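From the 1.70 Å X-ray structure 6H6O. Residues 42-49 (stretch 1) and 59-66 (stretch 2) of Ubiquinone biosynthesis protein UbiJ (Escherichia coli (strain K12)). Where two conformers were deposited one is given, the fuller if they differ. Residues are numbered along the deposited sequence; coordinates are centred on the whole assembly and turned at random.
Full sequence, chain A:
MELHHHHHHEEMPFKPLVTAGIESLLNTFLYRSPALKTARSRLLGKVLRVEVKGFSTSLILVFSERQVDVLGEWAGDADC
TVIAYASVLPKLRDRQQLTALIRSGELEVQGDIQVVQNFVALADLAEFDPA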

# COMPACT_ATOMS: atom_id res chain seq x y z
N ARG A 42 -15.72 -16.57 -10.73
CA ARG A 42 -16.76 -16.08 -9.82
C ARG A 42 -16.81 -14.53 -9.75
O ARG A 42 -17.82 -13.97 -9.35
CB ARG A 42 -16.53 -16.66 -8.41
CG ARG A 42 -16.78 -18.18 -8.34
CD ARG A 42 -16.92 -18.69 -6.93
NE ARG A 42 -15.64 -18.66 -6.21
CZ ARG A 42 -15.09 -19.69 -5.58
NH1 ARG A 42 -15.71 -20.87 -5.56
NH2 ARG A 42 -13.93 -19.56 -4.97
N LEU A 43 -15.71 -13.85 -10.11
CA LEU A 43 -15.57 -12.39 -10.06
C LEU A 43 -15.67 -11.72 -11.43
O LEU A 43 -15.62 -10.49 -11.51
CB LEU A 43 -14.22 -12.00 -9.40
CG LEU A 43 -14.10 -12.33 -7.91
CD1 LEU A 43 -12.63 -12.26 -7.47
CD2 LEU A 43 -14.95 -11.40 -7.04
N LEU A 44 -15.77 -12.50 -12.51
CA LEU A 44 -15.78 -11.92 -13.88
C LEU A 44 -16.85 -10.86 -14.06
O LEU A 44 -18.01 -11.09 -13.73
CB LEU A 44 -15.85 -12.97 -14.99
CG LEU A 44 -14.71 -13.99 -15.04
CD1 LEU A 44 -14.92 -14.99 -16.16
CD2 LEU A 44 -13.35 -13.31 -15.09
N GLY A 45 -16.42 -9.69 -14.50
CA GLY A 45 -17.30 -8.55 -14.72
C GLY A 45 -17.67 -7.75 -13.49
O GLY A 45 -18.33 -6.71 -13.60
N LYS A 46 -17.21 -8.18 -12.30
CA LYS A 46 -17.52 -7.48 -11.07
C LYS A 46 -16.70 -6.22 -10.86
O LYS A 46 -15.52 -6.14 -11.25
CB LYS A 46 -17.41 -8.41 -9.83
CG LYS A 46 -18.38 -9.61 -9.89
CD LYS A 46 -19.88 -9.22 -9.87
CE LYS A 46 -20.74 -10.47 -9.85
NZ LYS A 46 -22.19 -10.13 -10.00
N VAL A 47 -17.34 -5.21 -10.26
CA VAL A 47 -16.74 -3.94 -9.84
C VAL A 47 -16.78 -3.89 -8.29
O VAL A 47 -17.86 -3.85 -7.69
CB VAL A 47 -17.44 -2.69 -10.44
CG1 VAL A 47 -16.71 -1.41 -9.99
CG2 VAL A 47 -17.53 -2.78 -11.96
N LEU A 48 -15.59 -3.93 -7.65
CA LEU A 48 -15.48 -3.89 -6.20
C LEU A 48 -14.85 -2.57 -5.79
O LEU A 48 -13.70 -2.30 -6.16
CB LEU A 48 -14.62 -5.07 -5.71
CG LEU A 48 -14.25 -5.13 -4.19
CD1 LEU A 48 -15.52 -5.20 -3.30
CD2 LEU A 48 -13.35 -6.35 -3.89
N ARG A 49 -15.61 -1.74 -5.05
CA ARG A 49 -15.13 -0.45 -4.55
C ARG A 49 -14.60 -0.61 -3.13
O ARG A 49 -15.30 -1.15 -2.27
CB ARG A 49 -16.25 0.61 -4.61
CG ARG A 49 -15.74 2.03 -4.41
CD ARG A 49 -16.80 3.07 -4.77
NE ARG A 49 -16.20 4.40 -4.74
CZ ARG A 49 -16.16 5.25 -5.76
NH1 ARG A 49 -16.72 4.93 -6.92
NH2 ARG A 49 -15.56 6.43 -5.63
N LEU A 59 -10.56 3.07 -4.06
CA LEU A 59 -9.87 2.11 -4.92
C LEU A 59 -11.00 1.32 -5.59
O LEU A 59 -11.91 0.86 -4.92
CB LEU A 59 -8.99 1.14 -4.14
CG LEU A 59 -7.65 1.64 -3.59
CD1 LEU A 59 -6.98 0.52 -2.82
CD2 LEU A 59 -6.69 2.09 -4.72
N ILE A 60 -10.95 1.18 -6.90
CA ILE A 60 -11.98 0.43 -7.61
C ILE A 60 -11.29 -0.70 -8.38
O ILE A 60 -10.36 -0.45 -9.15
CB ILE A 60 -12.86 1.35 -8.47
CG1 ILE A 60 -13.53 2.48 -7.61
CG2 ILE A 60 -13.94 0.52 -9.20
CD1 ILE A 60 -12.82 3.81 -7.63
N LEU A 61 -11.71 -1.93 -8.12
CA LEU A 61 -11.16 -3.14 -8.75
C LEU A 61 -12.17 -3.65 -9.78
O LEU A 61 -13.34 -3.90 -9.42
CB LEU A 61 -10.89 -4.22 -7.69
CG LEU A 61 -9.57 -4.14 -6.88
CD1 LEU A 61 -9.36 -2.81 -6.20
CD2 LEU A 61 -9.51 -5.27 -5.87
N VAL A 62 -11.76 -3.76 -11.05
CA VAL A 62 -12.67 -4.24 -12.13
C VAL A 62 -12.09 -5.55 -12.62
O VAL A 62 -11.02 -5.55 -13.22
CB VAL A 62 -12.82 -3.21 -13.28
CG1 VAL A 62 -13.79 -3.73 -14.34
CG2 VAL A 62 -13.26 -1.85 -12.74
N PHE A 63 -12.81 -6.65 -12.41
CA PHE A 63 -12.33 -7.99 -12.75
C PHE A 63 -12.70 -8.45 -14.16
O PHE A 63 -13.89 -8.55 -14.49
CB PHE A 63 -12.79 -9.01 -11.70
CG PHE A 63 -12.32 -8.71 -10.29
CD1 PHE A 63 -11.10 -9.21 -9.83
CD2 PHE A 63 -13.09 -7.93 -9.43
CE1 PHE A 63 -10.65 -8.92 -8.52
CE2 PHE A 63 -12.65 -7.64 -8.14
CZ PHE A 63 -11.43 -8.14 -7.69
N SER A 64 -11.69 -8.75 -15.00
CA SER A 64 -11.91 -9.31 -16.33
C SER A 64 -11.25 -10.71 -16.39
O SER A 64 -10.70 -11.15 -15.37
CB SER A 64 -11.43 -8.36 -17.43
OG SER A 64 -10.02 -8.24 -17.49
N GLU A 65 -11.33 -11.41 -17.52
CA GLU A 65 -10.77 -12.76 -17.63
C GLU A 65 -9.23 -12.80 -17.50
O GLU A 65 -8.72 -13.68 -16.84
CB GLU A 65 -11.24 -13.48 -18.91
CG GLU A 65 -11.00 -14.98 -18.84
CD GLU A 65 -11.02 -15.73 -20.16
OE1 GLU A 65 -11.55 -16.87 -20.19
OE2 GLU A 65 -10.48 -15.19 -21.15
N ARG A 66 -8.51 -11.85 -18.07
CA ARG A 66 -7.04 -11.92 -18.04
C ARG A 66 -6.37 -11.03 -17.00
O ARG A 66 -5.17 -11.19 -16.74
CB ARG A 66 -6.47 -11.65 -19.44
CG ARG A 66 -6.85 -12.75 -20.45
CD ARG A 66 -5.88 -12.81 -21.62
NE ARG A 66 -6.15 -11.78 -22.63
CZ ARG A 66 -6.75 -12.00 -23.79
NH1 ARG A 66 -7.15 -13.23 -24.11
NH2 ARG A 66 -6.95 -11.01 -24.65

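Antiparallel strand segments, 47-49 and 59-63, set the frame, and the side chains take their places from it. Leu48 and Leu61 form the hydrogen-bonded pair, with Leu48 N to Leu61 O at 2.9 Å and Leu61 N to Leu48 O at 2.8 Å, both nearly straight. On each side of it lies a non-hydrogen-bonded pair, Val47 with Val62 and Arg49 with Ile60, where CA atoms come to 4.7 and 4.5 Å and CA-H groups approach carbonyls instead, as Val47 CA does Leu61 O at 3.4 Å.

Alternation then sorts the side chains. Val47, Arg49, Ile60 and Val62 share one face. Both valines are in the t rotamer, and their direct contact is loose, Val47 CG2 to Val62 CG2 at 4.4 Å. The tighter packing is diagonal: Val47 CG1 meets Ile60 CG2 at 3.5 Å. Ile60 has chi1 in m but chi2 at 98°, between wells, so this buried side chain is not in a standard rotamer. Its CG1 also lies 3.9 Å from Arg49 CG and over one face of the guanidinium. Arg49 is extended, t at chi1 through chi3; its aliphatic part runs beside the isoleucine, while its guanidinium nitrogens find hydrogen-bonding partners outside this contact.

On the other face, Leu48 (t, p) and Leu61 (m, p) touch lightly, CB to CB at 4.3 Å. Leu48 does more with Phe63, its CB 4.0 Å from CE2 at the ring edge.

Phe63 is the residue most covered by the opposing stretch. With chi1 at -59° and chi2 at -90°, its ring presents a face to Leu43 and an edge to Leu48. Leu43 (m, t) covers that face: its CD1 sits 4.2 Å from the ring centroid, only 17° off the normal, a CH-pi contact, and its CB is 3.9 Å from Phe63 CG.

Leu43 opens a type II turn that runs to Lys46, closed by Lys46 N to Leu43 O at 2.9 Å. Gly45 takes a positive phi of 81°, which favours glycine, and its N donates to Phe63 O at 2.8 Å; Phe63 N in turn donates to Lys46 O at 3.0 Å. The aromatic residue is thus held by its main chain at the turn whose first residue lies over its ring.

Leu44 (m, t), in the turn, is more exposed yet still packs on the chain after the strand: its CD2 lies 3.4 Å from Ser64 O and 3.7 Å from Glu65 CA, whereas the end of the Lys46 side chain leads away. What this contact combines is a paired backbone, one aromatic face covered from the turn, and Ile60 packed against the side chains of Val47 and Arg49.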